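Local coordinates for proline dehydrogenase (Bradyrhizobium japonicum USDA 110, PDB 3HAZ), which probably oxidises proline to glutamate in two steps, with an FAD-dependent proline dehydrogenase and an NAD-dependent 1-pyrroline-5-carboxylate dehydrogenase in one chain, at residues F391-H397 against G414-L420. Sequence-based numbering, arbitrary orientation.
Sequences FPQFATH and GFEFQRL. With FAD (flavin-adenine dinucleotide), chain C.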
# COMPACT_ATOMS: atom_id res chain seq x y z
N PHE A 391 -57.50 6.84 -12.88
CA PHE A 391 -56.88 7.50 -14.03
C PHE A 391 -55.47 7.92 -13.63
O PHE A 391 -55.29 8.90 -12.91
CB PHE A 391 -57.72 8.72 -14.45
CG PHE A 391 -57.16 9.46 -15.65
CD1 PHE A 391 -57.56 9.13 -16.94
CD2 PHE A 391 -56.26 10.51 -15.47
CE1 PHE A 391 -57.06 9.82 -18.04
CE2 PHE A 391 -55.75 11.21 -16.57
CZ PHE A 391 -56.15 10.86 -17.85
N PRO A 392 -54.46 7.17 -14.08
CA PRO A 392 -53.07 7.43 -13.69
C PRO A 392 -52.49 8.64 -14.40
O PRO A 392 -52.80 8.88 -15.57
CB PRO A 392 -52.32 6.16 -14.13
CG PRO A 392 -53.38 5.15 -14.47
CD PRO A 392 -54.57 5.95 -14.91
N GLN A 393 -51.65 9.38 -13.69
CA GLN A 393 -50.97 10.55 -14.23
C GLN A 393 -49.50 10.40 -13.90
O GLN A 393 -49.11 10.47 -12.74
CB GLN A 393 -51.52 11.83 -13.60
CG GLN A 393 -53.04 11.93 -13.59
CD GLN A 393 -53.55 12.99 -12.61
OE1 GLN A 393 -53.43 12.84 -11.40
NE2 GLN A 393 -54.10 14.07 -13.15
N PHE A 394 -48.68 10.20 -14.92
CA PHE A 394 -47.27 9.91 -14.69
C PHE A 394 -46.46 11.18 -14.86
O PHE A 394 -46.20 11.61 -15.98
CB PHE A 394 -46.80 8.80 -15.63
CG PHE A 394 -47.62 7.54 -15.53
CD1 PHE A 394 -47.50 6.70 -14.44
CD2 PHE A 394 -48.54 7.22 -16.52
CE1 PHE A 394 -48.27 5.56 -14.33
CE2 PHE A 394 -49.31 6.08 -16.42
CZ PHE A 394 -49.18 5.24 -15.32
N ALA A 395 -46.11 11.79 -13.74
CA ALA A 395 -45.31 13.01 -13.75
C ALA A 395 -43.84 12.64 -13.75
O ALA A 395 -43.34 12.05 -12.79
CB ALA A 395 -45.66 13.87 -12.53
N THR A 396 -43.14 12.97 -14.83
CA THR A 396 -41.72 12.67 -14.96
C THR A 396 -41.17 13.43 -16.15
O THR A 396 -41.88 13.65 -17.13
CB THR A 396 -41.48 11.16 -15.16
OG1 THR A 396 -40.09 10.93 -15.46
CG2 THR A 396 -42.33 10.63 -16.31
N HIS A 397 -39.90 13.81 -16.08
CA HIS A 397 -39.24 14.41 -17.24
C HIS A 397 -38.14 13.49 -17.77
O HIS A 397 -37.26 13.91 -18.52
CB HIS A 397 -38.67 15.79 -16.90
CG HIS A 397 -39.65 16.69 -16.20
ND1 HIS A 397 -39.49 17.10 -14.90
CD2 HIS A 397 -40.80 17.27 -16.64
CE1 HIS A 397 -40.49 17.88 -14.55
NE2 HIS A 397 -41.30 18.00 -15.59
N GLY A 414 -56.84 6.57 -21.19
CA GLY A 414 -57.14 6.33 -19.79
C GLY A 414 -56.02 6.69 -18.84
O GLY A 414 -56.06 6.32 -17.66
N PHE A 415 -55.01 7.40 -19.35
CA PHE A 415 -53.94 7.93 -18.51
C PHE A 415 -53.34 9.18 -19.16
O PHE A 415 -53.65 9.50 -20.32
CB PHE A 415 -52.85 6.86 -18.26
CG PHE A 415 -52.02 6.55 -19.48
CD1 PHE A 415 -50.78 7.15 -19.67
CD2 PHE A 415 -52.48 5.66 -20.44
CE1 PHE A 415 -50.02 6.86 -20.78
CE2 PHE A 415 -51.72 5.37 -21.56
CZ PHE A 415 -50.49 5.97 -21.74
N GLU A 416 -52.50 9.89 -18.42
CA GLU A 416 -51.78 11.03 -18.99
C GLU A 416 -50.37 11.05 -18.43
O GLU A 416 -50.05 10.35 -17.46
CB GLU A 416 -52.50 12.35 -18.66
CG GLU A 416 -52.36 12.76 -17.18
CD GLU A 416 -53.16 13.99 -16.80
OE1 GLU A 416 -54.07 14.38 -17.57
OE2 GLU A 416 -52.90 14.56 -15.72
N PHE A 417 -49.51 11.85 -19.06
CA PHE A 417 -48.23 12.20 -18.47
C PHE A 417 -48.35 13.61 -17.89
O PHE A 417 -49.28 14.35 -18.23
CB PHE A 417 -47.11 12.13 -19.51
CG PHE A 417 -46.80 10.74 -19.97
CD1 PHE A 417 -47.30 10.27 -21.18
CD2 PHE A 417 -46.02 9.89 -19.20
CE1 PHE A 417 -47.02 8.98 -21.61
CE2 PHE A 417 -45.74 8.60 -19.61
CZ PHE A 417 -46.24 8.14 -20.82
N GLN A 418 -47.41 13.99 -17.03
CA GLN A 418 -47.37 15.36 -16.53
C GLN A 418 -45.96 15.91 -16.50
O GLN A 418 -44.98 15.16 -16.48
CB GLN A 418 -47.96 15.46 -15.13
CG GLN A 418 -49.35 14.91 -14.98
CD GLN A 418 -49.92 15.19 -13.61
OE1 GLN A 418 -49.18 15.38 -12.64
NE2 GLN A 418 -51.26 15.23 -13.51
N ARG A 419 -45.86 17.23 -16.50
CA ARG A 419 -44.58 17.91 -16.45
C ARG A 419 -44.75 19.29 -15.83
O ARG A 419 -45.86 19.82 -15.78
CB ARG A 419 -44.01 18.06 -17.85
CG ARG A 419 -44.75 19.09 -18.71
CD ARG A 419 -44.00 19.36 -20.00
NE ARG A 419 -44.52 20.52 -20.71
CZ ARG A 419 -43.92 21.70 -20.75
NH1 ARG A 419 -44.48 22.70 -21.42
NH2 ARG A 419 -42.76 21.89 -20.13
N LEU A 420 -43.64 19.87 -15.40
CA LEU A 420 -43.64 21.22 -14.85
C LEU A 420 -43.18 22.21 -15.91
O LEU A 420 -42.18 21.98 -16.60
CB LEU A 420 -42.72 21.28 -13.63
CG LEU A 420 -42.97 22.44 -12.67
CD1 LEU A 420 -44.38 22.37 -12.09
CD2 LEU A 420 -41.93 22.44 -11.55
PA FAD C . -35.21 11.53 -12.77
O1A FAD C . -33.79 12.29 -13.08
O2A FAD C . -35.40 10.34 -13.60
O5B FAD C . -35.22 11.07 -11.21
C5B FAD C . -34.93 12.04 -10.24
C4B FAD C . -35.29 11.49 -8.85
O4B FAD C . -34.96 10.04 -8.50
C3B FAD C . -35.51 12.23 -7.67
O3B FAD C . -36.32 13.39 -7.74
C2B FAD C . -35.74 11.18 -6.62
O2B FAD C . -37.08 10.94 -6.22
C1B FAD C . -34.99 9.98 -7.09
N9A FAD C . -33.61 9.82 -6.64
C8A FAD C . -32.52 10.63 -6.91
N7A FAD C . -31.42 10.06 -6.33
C5A FAD C . -31.85 8.87 -5.69
C6A FAD C . -31.12 7.83 -4.89
N6A FAD C . -29.69 7.94 -4.65
N1A FAD C . -31.77 6.79 -4.40
C2A FAD C . -33.15 6.64 -4.63
N3A FAD C . -33.85 7.65 -5.40
C4A FAD C . -33.18 8.73 -5.91
N1 FAD C . -42.71 14.81 -5.70
C2 FAD C . -43.19 14.65 -4.43
O2 FAD C . -42.38 14.12 -3.45
N3 FAD C . -44.53 15.08 -4.11
C4 FAD C . -45.31 15.64 -5.08
O4 FAD C . -46.63 16.00 -4.79
C4X FAD C . -44.81 15.81 -6.41
N5 FAD C . -45.66 16.41 -7.48
C5X FAD C . -45.14 16.57 -8.79
C6 FAD C . -45.98 17.18 -9.84
C7 FAD C . -45.46 17.33 -11.14
C7M FAD C . -46.33 17.98 -12.21
C8 FAD C . -44.09 16.88 -11.46
C8M FAD C . -43.50 17.03 -12.87
C9 FAD C . -43.29 16.30 -10.46
C9A FAD C . -43.82 16.14 -9.09
N10 FAD C . -42.99 15.54 -8.04
C10 FAD C . -43.53 15.39 -6.71
C1' FAD C . -41.67 14.92 -8.33
C2' FAD C . -40.42 15.83 -8.17
O2' FAD C . -40.83 17.20 -8.11
C3' FAD C . -39.43 15.54 -9.30
O3' FAD C . -39.87 16.16 -10.50
C4' FAD C . -39.24 14.00 -9.57
O4' FAD C . -39.03 13.19 -8.47
C5' FAD C . -38.20 13.73 -10.69
O5' FAD C . -38.40 12.48 -11.33
P FAD C . -37.96 12.36 -12.93
O1P FAD C . -38.39 10.86 -13.51
O2P FAD C . -38.58 13.45 -13.69
O3P FAD C . -36.36 12.66 -13.00
O HOH W 1 -52.50 15.26 -10.57
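Gln393 and Glu416 lie side by side inside the (beta/alpha)8, or TIM-type, barrel of the proline dehydrogenase domain, on neighbouring parallel strands of a beta-alpha-beta unit linked by helix 399-409. Gln393 NE2 donates to Glu416 OE2 (2.9 Å) from well above the carboxylate plane. Gln418 NE2 reaches the same oxygen almost straight (2.8 Å, N-H...O 172°), nearly along its C-O axis. Glu416 CG sits between its backbone N and carbonyl carbon (chi1 73°), and the extended chain beyond carries the carboxylate alongside the Gln393 amide. A leucine in place of Glu416 would probably leave both amide nitrogens without their shared acceptor and Arg441 without its salt-bridge mate. Water 1 links Gln393 OE1 to Gln418 NE2, while Arg341, an FAD-binding residue, holds Gln418 OE1. On the other face of the sheet, Phe394 CE2 meets Phe415 CD1, the ring planes 62° apart, and Phe394 CB lies against Phe417 CD2; Val405 of helix 399-409 and Tyr376 of helix 369-384 also touch the Phe394 side chain. Near the start of the pair, Phe415 CA rests over one face of the Phe391 ring, a CH-pi contact at 3.9 Å from its centroid. Backbone bonds join the strands. At their C-terminal ends they meet FAD: Ala395 CB touches flavin C8, and Thr396 OG1 and His397 N donate to the FAD phosphate oxygens O1P and O2P respectively. The His397 ring turns back to the second strand, where its NE2 accepts a hydrogen bond from Leu420 N, 3.0 Å away and in the ring plane.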